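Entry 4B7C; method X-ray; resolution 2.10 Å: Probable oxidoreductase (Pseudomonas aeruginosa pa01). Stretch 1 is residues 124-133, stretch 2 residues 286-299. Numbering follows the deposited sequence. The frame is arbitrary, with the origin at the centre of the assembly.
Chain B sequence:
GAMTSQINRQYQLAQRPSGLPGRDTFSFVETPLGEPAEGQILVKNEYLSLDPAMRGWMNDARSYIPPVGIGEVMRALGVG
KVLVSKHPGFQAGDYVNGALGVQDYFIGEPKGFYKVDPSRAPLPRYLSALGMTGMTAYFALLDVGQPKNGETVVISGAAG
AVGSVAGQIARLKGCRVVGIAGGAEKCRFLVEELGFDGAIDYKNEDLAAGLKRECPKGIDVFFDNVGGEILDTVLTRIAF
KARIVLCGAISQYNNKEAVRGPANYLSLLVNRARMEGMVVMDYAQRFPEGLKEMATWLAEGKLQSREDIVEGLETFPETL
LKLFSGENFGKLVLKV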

ATOM      1  N   PRO B 124      -6.188 -13.991  32.103  1.00 36.85           N
ATOM      2  CA  PRO B 124      -5.278 -13.128  31.374  1.00 36.93           C
ATOM      3  C   PRO B 124      -5.128 -13.488  29.908  1.00 38.12           C
ATOM      4  O   PRO B 124      -4.775 -12.626  29.113  1.00 33.71           O
ATOM      5  CB  PRO B 124      -3.936 -13.351  32.076  1.00 37.96           C
ATOM      6  CG  PRO B 124      -4.278 -13.865  33.418  1.00 38.49           C
ATOM      7  CD  PRO B 124      -5.497 -14.703  33.195  1.00 37.57           C
ATOM      8  N   ARG B 125      -5.420 -14.739  29.556  1.00 36.27           N
ATOM      9  CA  ARG B 125      -5.332 -15.185  28.173  1.00 36.92           C
ATOM     10  C   ARG B 125      -6.389 -14.523  27.267  1.00 34.11           C
ATOM     11  O   ARG B 125      -6.231 -14.452  26.047  1.00 32.72           O
ATOM     12  CB  ARG B 125      -5.427 -16.706  28.063  1.00 39.81           C
ATOM     13  CG  ARG B 125      -5.127 -17.186  26.648  1.00 43.66           C
ATOM     14  CD  ARG B 125      -4.277 -18.435  26.602  1.00 46.33           C
ATOM     15  NE  ARG B 125      -3.106 -18.363  27.471  1.00 49.39           N
ATOM     16  CZ  ARG B 125      -2.610 -19.385  28.164  1.00 53.95           C
ATOM     17  NH1 ARG B 125      -3.178 -20.590  28.127  1.00 53.67           N
ATOM     18  NH2 ARG B 125      -1.539 -19.196  28.916  1.00 55.35           N
ATOM     19  N   TYR B 126      -7.457 -14.035  27.880  1.00 32.40           N
ATOM     20  CA  TYR B 126      -8.473 -13.267  27.157  1.00 32.07           C
ATOM     21  C   TYR B 126      -7.991 -11.841  26.842  1.00 32.61           C
ATOM     22  O   TYR B 126      -8.741 -11.031  26.302  1.00 32.13           O
ATOM     23  CB  TYR B 126      -9.789 -13.225  27.941  1.00 31.82           C
ATOM     24  CG  TYR B 126     -10.513 -14.548  27.877  1.00 32.11           C
ATOM     25  CD1 TYR B 126     -11.124 -14.962  26.705  1.00 31.97           C
ATOM     26  CD2 TYR B 126     -10.572 -15.376  28.980  1.00 31.84           C
ATOM     27  CE1 TYR B 126     -11.784 -16.179  26.632  1.00 33.47           C
ATOM     28  CE2 TYR B 126     -11.233 -16.582  28.923  1.00 32.97           C
ATOM     29  CZ  TYR B 126     -11.829 -16.999  27.749  1.00 33.97           C
ATOM     30  OH  TYR B 126     -12.501 -18.203  27.732  1.00 32.70           O
ATOM     31  N   LEU B 127      -6.742 -11.551  27.203  1.00 32.82           N
ATOM     32  CA  LEU B 127      -6.073 -10.311  26.792  1.00 31.99           C
ATOM     33  C   LEU B 127      -4.950 -10.581  25.811  1.00 33.64           C
ATOM     34  O   LEU B 127      -4.300  -9.646  25.354  1.00 37.19           O
ATOM     35  CB  LEU B 127      -5.502  -9.581  28.001  1.00 30.44           C
ATOM     36  CG  LEU B 127      -6.518  -9.072  28.991  1.00 28.18           C
ATOM     37  CD1 LEU B 127      -5.761  -8.415  30.141  1.00 27.90           C
ATOM     38  CD2 LEU B 127      -7.463  -8.108  28.300  1.00 27.16           C
ATOM     39  N   SER B 128      -4.690 -11.852  25.523  1.00 31.38           N
ATOM     40  CA  SER B 128      -3.591 -12.228  24.649  1.00 30.95           C
ATOM     41  C   SER B 128      -4.112 -13.005  23.451  1.00 30.42           C
ATOM     42  O   SER B 128      -4.793 -12.434  22.601  1.00 32.08           O
ATOM     43  CB  SER B 128      -2.486 -12.993  25.402  1.00 31.97           C
ATOM     44  OG  SER B 128      -2.974 -14.186  25.966  1.00 30.64           O
ATOM     45  N   ALA B 129      -3.820 -14.301  23.388  1.00 31.34           N
ATOM     46  CA  ALA B 129      -4.212 -15.121  22.237  1.00 30.30           C
ATOM     47  C   ALA B 129      -5.731 -15.151  22.028  1.00 30.09           C
ATOM     48  O   ALA B 129      -6.214 -15.204  20.880  1.00 29.83           O
ATOM     49  CB  ALA B 129      -3.662 -16.529  22.383  1.00 30.63           C
ATOM     50  N   LEU B 130      -6.480 -15.086  23.130  1.00 30.61           N
ATOM     51  CA  LEU B 130      -7.955 -15.059  23.068  1.00 30.22           C
ATOM     52  C   LEU B 130      -8.491 -13.646  23.305  1.00 30.26           C
ATOM     53  O   LEU B 130      -9.663 -13.442  23.643  1.00 31.90           O
ATOM     54  CB  LEU B 130      -8.567 -16.034  24.092  1.00 29.98           C
ATOM     55  CG  LEU B 130      -8.321 -17.514  23.771  1.00 30.39           C
ATOM     56  CD1 LEU B 130      -8.759 -18.427  24.940  1.00 29.57           C
ATOM     57  CD2 LEU B 130      -8.962 -17.956  22.464  1.00 29.76           C
ATOM     58  N   GLY B 131      -7.607 -12.665  23.147  1.00 28.05           N
ATOM     59  CA  GLY B 131      -7.948 -11.255  23.234  1.00 28.01           C
ATOM     60  C   GLY B 131      -7.612 -10.497  21.949  1.00 29.06           C
ATOM     61  O   GLY B 131      -7.496 -11.078  20.873  1.00 28.87           O
ATOM     62  N   MET B 132      -7.437  -9.189  22.072  1.00 30.39           N
ATOM     63  CA  MET B 132      -7.263  -8.314  20.916  1.00 32.16           C
ATOM     64  C   MET B 132      -5.952  -8.545  20.176  1.00 30.53           C
ATOM     65  O   MET B 132      -5.894  -8.384  18.969  1.00 28.95           O
ATOM     66  CB  MET B 132      -7.414  -6.835  21.302  1.00 36.87           C
ATOM     67  CG  MET B 132      -8.853  -6.412  21.619  1.00 41.94           C
ATOM     68  SD  MET B 132     -10.106  -6.867  20.404  1.00 46.89           S
ATOM     69  CE  MET B 132     -10.658  -8.458  21.014  1.00 46.30           C
ATOM     70  N   THR B 133      -4.883  -8.901  20.879  1.00 29.71           N
ATOM     71  CA  THR B 133      -3.609  -9.176  20.198  1.00 30.89           C
ATOM     72  C   THR B 133      -3.727 -10.422  19.337  1.00 29.76           C
ATOM     73  O   THR B 133      -3.314 -10.441  18.175  1.00 29.95           O
ATOM     74  CB  THR B 133      -2.425  -9.312  21.174  1.00 32.25           C
ATOM     75  OG1 THR B 133      -2.710 -10.323  22.127  1.00 34.69           O
ATOM     76  CG2 THR B 133      -2.161  -7.989  21.890  1.00 29.94           C
ATOM     77  N   ARG B 286     -17.113 -11.065  13.783  1.00 33.62           N
ATOM     78  CA  ARG B 286     -16.540 -12.378  13.498  1.00 33.24           C
ATOM     79  C   ARG B 286     -15.720 -12.923  14.665  1.00 31.19           C
ATOM     80  O   ARG B 286     -15.152 -13.997  14.562  1.00 32.08           O
ATOM     81  CB  ARG B 286     -15.703 -12.319  12.222  1.00 35.53           C
ATOM     82  CG  ARG B 286     -16.557 -12.125  10.972  1.00 38.49           C
ATOM     83  CD  ARG B 286     -15.719 -11.747   9.761  1.00 41.82           C
ATOM     84  NE  ARG B 286     -14.807 -12.828   9.367  1.00 45.34           N
ATOM     85  CZ  ARG B 286     -13.945 -12.793   8.347  1.00 48.51           C
ATOM     86  NH1 ARG B 286     -13.839 -11.719   7.570  1.00 46.78           N
ATOM     87  NH2 ARG B 286     -13.177 -13.847   8.095  1.00 48.57           N
ATOM     88  N   PHE B 287     -15.682 -12.190  15.774  1.00 29.78           N
ATOM     89  CA  PHE B 287     -14.941 -12.631  16.959  1.00 31.71           C
ATOM     90  C   PHE B 287     -15.318 -14.044  17.445  1.00 32.70           C
ATOM     91  O   PHE B 287     -14.435 -14.848  17.690  1.00 31.78           O
ATOM     92  CB  PHE B 287     -15.065 -11.642  18.122  1.00 30.35           C
ATOM     93  CG  PHE B 287     -14.262 -10.372  17.954  1.00 32.87           C
ATOM     94  CD1 PHE B 287     -13.366 -10.201  16.898  1.00 32.45           C
ATOM     95  CD2 PHE B 287     -14.401  -9.344  18.882  1.00 33.28           C
ATOM     96  CE1 PHE B 287     -12.632  -9.032  16.777  1.00 34.19           C
ATOM     97  CE2 PHE B 287     -13.666  -8.174  18.769  1.00 34.61           C
ATOM     98  CZ  PHE B 287     -12.785  -8.015  17.710  1.00 33.62           C
ATOM     99  N   PRO B 288     -16.616 -14.360  17.540  1.00 33.76           N
ATOM    100  CA  PRO B 288     -16.963 -15.704  18.029  1.00 35.62           C
ATOM    101  C   PRO B 288     -16.340 -16.859  17.254  1.00 37.04           C
ATOM    102  O   PRO B 288     -15.822 -17.787  17.871  1.00 38.75           O
ATOM    103  CB  PRO B 288     -18.491 -15.739  17.916  1.00 35.68           C
ATOM    104  CG  PRO B 288     -18.894 -14.311  18.055  1.00 33.57           C
ATOM    105  CD  PRO B 288     -17.822 -13.549  17.299  1.00 34.30           C
ATOM    106  N   GLU B 289     -16.350 -16.799  15.928  1.00 39.12           N
ATOM    107  CA  GLU B 289     -15.753 -17.895  15.135  1.00 40.71           C
ATOM    108  C   GLU B 289     -14.232 -17.881  15.241  1.00 39.13           C
ATOM    109  O   GLU B 289     -13.608 -18.926  15.311  1.00 37.54           O
ATOM    110  CB  GLU B 289     -16.206 -17.939  13.670  1.00 47.55           C
ATOM    111  CG  GLU B 289     -16.268 -16.633  12.950  1.00 52.86           C
ATOM    112  CD  GLU B 289     -17.764 -16.333  12.970  1.00 57.91           C
ATOM    113  OE1 GLU B 289     -18.295 -15.817  13.961  1.00 55.32           O
ATOM    114  OE2 GLU B 289     -18.462 -16.847  12.059  1.00 66.02           O
ATOM    115  N   GLY B 290     -13.655 -16.691  15.293  1.00 36.13           N
ATOM    116  CA  GLY B 290     -12.215 -16.536  15.458  1.00 34.53           C
ATOM    117  C   GLY B 290     -11.705 -17.048  16.805  1.00 33.57           C
ATOM    118  O   GLY B 290     -10.734 -17.807  16.871  1.00 30.80           O
ATOM    119  N   LEU B 291     -12.383 -16.640  17.867  1.00 32.53           N
ATOM    120  CA  LEU B 291     -12.076 -17.101  19.221  1.00 34.71           C
ATOM    121  C   LEU B 291     -12.238 -18.622  19.333  1.00 36.17           C
ATOM    122  O   LEU B 291     -11.412 -19.298  19.939  1.00 33.27           O
ATOM    123  CB  LEU B 291     -12.964 -16.414  20.262  1.00 32.48           C
ATOM    124  CG  LEU B 291     -12.641 -14.916  20.455  1.00 33.98           C
ATOM    125  CD1 LEU B 291     -13.649 -14.206  21.351  1.00 31.43           C
ATOM    126  CD2 LEU B 291     -11.228 -14.689  20.986  1.00 33.25           C
ATOM    127  N   LYS B 292     -13.305 -19.142  18.738  1.00 37.54           N
ATOM    128  CA  LYS B 292     -13.589 -20.580  18.774  1.00 42.01           C
ATOM    129  C   LYS B 292     -12.446 -21.363  18.127  1.00 42.34           C
ATOM    130  O   LYS B 292     -11.987 -22.351  18.682  1.00 39.54           O
ATOM    131  CB  LYS B 292     -14.921 -20.898  18.081  1.00 47.33           C
ATOM    132  CG  LYS B 292     -15.364 -22.356  18.181  1.00 49.89           C
ATOM    133  CD  LYS B 292     -16.604 -22.628  17.331  1.00 55.40           C
ATOM    134  CE  LYS B 292     -16.863 -24.122  17.161  1.00 59.20           C
ATOM    135  NZ  LYS B 292     -17.838 -24.416  16.075  1.00 66.01           N
ATOM    136  N   GLU B 293     -12.003 -20.932  16.950  1.00 40.58           N
ATOM    137  CA  GLU B 293     -10.920 -21.627  16.262  1.00 42.19           C
ATOM    138  C   GLU B 293      -9.605 -21.512  17.035  1.00 43.82           C
ATOM    139  O   GLU B 293      -8.902 -22.500  17.210  1.00 41.57           O
ATOM    140  CB  GLU B 293     -10.719 -21.143  14.832  1.00 45.73           C
ATOM    141  CG  GLU B 293      -9.611 -21.912  14.127  1.00 48.85           C
ATOM    142  CD  GLU B 293      -9.671 -21.828  12.616  1.00 51.85           C
ATOM    143  OE1 GLU B 293      -9.707 -20.706  12.081  1.00 50.07           O
ATOM    144  OE2 GLU B 293      -9.634 -22.889  11.963  1.00 53.00           O
ATOM    145  N   MET B 294      -9.298 -20.308  17.506  1.00 40.89           N
ATOM    146  CA  MET B 294      -8.091 -20.069  18.310  1.00 40.53           C
ATOM    147  C   MET B 294      -8.065 -20.971  19.549  1.00 40.04           C
ATOM    148  O   MET B 294      -7.040 -21.556  19.875  1.00 35.42           O
ATOM    149  CB  MET B 294      -8.002 -18.603  18.742  1.00 42.19           C
ATOM    150  CG  MET B 294      -6.763 -18.256  19.564  1.00 43.92           C
ATOM    151  SD  MET B 294      -5.224 -18.357  18.596  1.00 48.89           S
ATOM    152  CE  MET B 294      -5.623 -17.119  17.360  1.00 40.24           C
ATOM    153  N   ALA B 295      -9.201 -21.074  20.227  1.00 38.92           N
ATOM    154  CA  ALA B 295      -9.335 -21.923  21.424  1.00 41.56           C
ATOM    155  C   ALA B 295      -8.994 -23.393  21.140  1.00 42.15           C
ATOM    156  O   ALA B 295      -8.348 -24.047  21.950  1.00 42.69           O
ATOM    157  CB  ALA B 295     -10.742 -21.812  22.016  1.00 39.94           C
ATOM    158  N   THR B 296      -9.425 -23.909  19.996  1.00 42.83           N
ATOM    159  CA  THR B 296      -9.129 -25.302  19.632  1.00 47.10           C
ATOM    160  C   THR B 296      -7.635 -25.488  19.313  1.00 47.76           C
ATOM    161  O   THR B 296      -7.038 -26.500  19.673  1.00 50.60           O
ATOM    162  CB  THR B 296      -9.992 -25.803  18.458  1.00 47.24           C
ATOM    163  OG1 THR B 296      -9.611 -25.136  17.255  1.00 58.19           O
ATOM    164  CG2 THR B 296     -11.460 -25.540  18.732  1.00 42.83           C
ATOM    165  N   TRP B 297      -7.032 -24.514  18.642  1.00 46.35           N
ATOM    166  CA  TRP B 297      -5.592 -24.571  18.356  1.00 44.04           C
ATOM    167  C   TRP B 297      -4.808 -24.616  19.637  1.00 44.39           C
ATOM    168  O   TRP B 297      -3.864 -25.395  19.776  1.00 42.25           O
ATOM    169  CB  TRP B 297      -5.129 -23.379  17.518  1.00 43.29           C
ATOM    170  CG  TRP B 297      -5.492 -23.460  16.045  1.00 44.18           C
ATOM    171  CD1 TRP B 297      -5.705 -24.599  15.271  1.00 43.37           C
ATOM    172  CD2 TRP B 297      -5.654 -22.343  15.115  1.00 42.93           C
ATOM    173  NE1 TRP B 297      -6.000 -24.275  13.972  1.00 42.76           N
ATOM    174  CE2 TRP B 297      -5.979 -22.940  13.808  1.00 43.09           C
ATOM    175  CE3 TRP B 297      -5.579 -20.960  15.233  1.00 44.76           C
ATOM    176  CZ2 TRP B 297      -6.216 -22.169  12.687  1.00 43.82           C
ATOM    177  CZ3 TRP B 297      -5.818 -20.198  14.090  1.00 43.60           C
ATOM    178  CH2 TRP B 297      -6.127 -20.787  12.849  1.00 45.23           C
ATOM    179  N   LEU B 298      -5.210 -23.786  20.592  1.00 42.18           N
ATOM    180  CA  LEU B 298      -4.585 -23.779  21.914  1.00 43.17           C
ATOM    181  C   LEU B 298      -4.765 -25.123  22.632  1.00 46.02           C
ATOM    182  O   LEU B 298      -3.803 -25.690  23.143  1.00 47.52           O
ATOM    183  CB  LEU B 298      -5.152 -22.653  22.779  1.00 40.99           C
ATOM    184  CG  LEU B 298      -4.764 -21.234  22.382  1.00 40.75           C
ATOM    185  CD1 LEU B 298      -5.785 -20.283  22.981  1.00 36.69           C
ATOM    186  CD2 LEU B 298      -3.359 -20.902  22.865  1.00 37.25           C
ATOM    187  N   ALA B 299      -6.001 -25.610  22.659  1.00 47.64           N
ATOM    188  CA  ALA B 299      -6.356 -26.866  23.346  1.00 51.28           C
ATOM    189  C   ALA B 299      -5.591 -28.061  22.783  1.00 52.37           C
ATOM    190  O   ALA B 299      -5.169 -28.940  23.529  1.00 53.21           O
ATOM    191  CB  ALA B 299      -7.854 -27.128  23.246  1.00 48.37           C
TER

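A turn and its flanking residues can pack against a helix through apolar contact, with no hydrogen bond between them, and this contact from a probable oxidoreductase is a compact example. At its centre lies Leu130. Its CA-to-CB bond runs sideways to the helix, but the m,t rotamer brings the branched end closer, so that CD2 rests 3.7 Å from CG of Met294 and 4.2 Å from CD2 of Leu291, while CG of Leu130 lies 3.8 Å from CD1 of Leu298. Leu130 CD2 also lies 3.8 Å from Ala295 N and 4.3 Å from Ala295 CB. The spacing of Leu291, Met294, Ala295 and Leu298 is that of one side of a helix, and a single leucine touches all four.

The backbone of the turn also takes part. The carbonyl O of Leu130 comes within 3.3 Å of Leu291 CD2, and O of Ala129 within 3.4 Å of Met294 CG; both are close van der Waals contacts with carbon. The turn instead braces itself: a type I turn from Ser128 to Gly131 is closed by Gly131 N donating to Ser128 O at 2.9 Å, and Leu130 N donates to Arg125 O at 3.0 Å. On the helix, Ala295 N donates to Leu291 O at 2.9 Å, so its approach to Leu130 CD2 is a packing contact of an amide already engaged within the helix.

Farther out, Met132 meets Phe287, its CE 3.8 Å from CE2 of the ring; the sulfur SD sits 4.9 Å from the ring centroid in an oblique sulfur-aromatic approach. Toward the other end of the helix, Arg125 supplies the polar edge, yet touches Leu298 through its aliphatic portion, CD to CD1 at 4.3 Å, while NE and NH2 are hydrogen-bonded elsewhere in the structure.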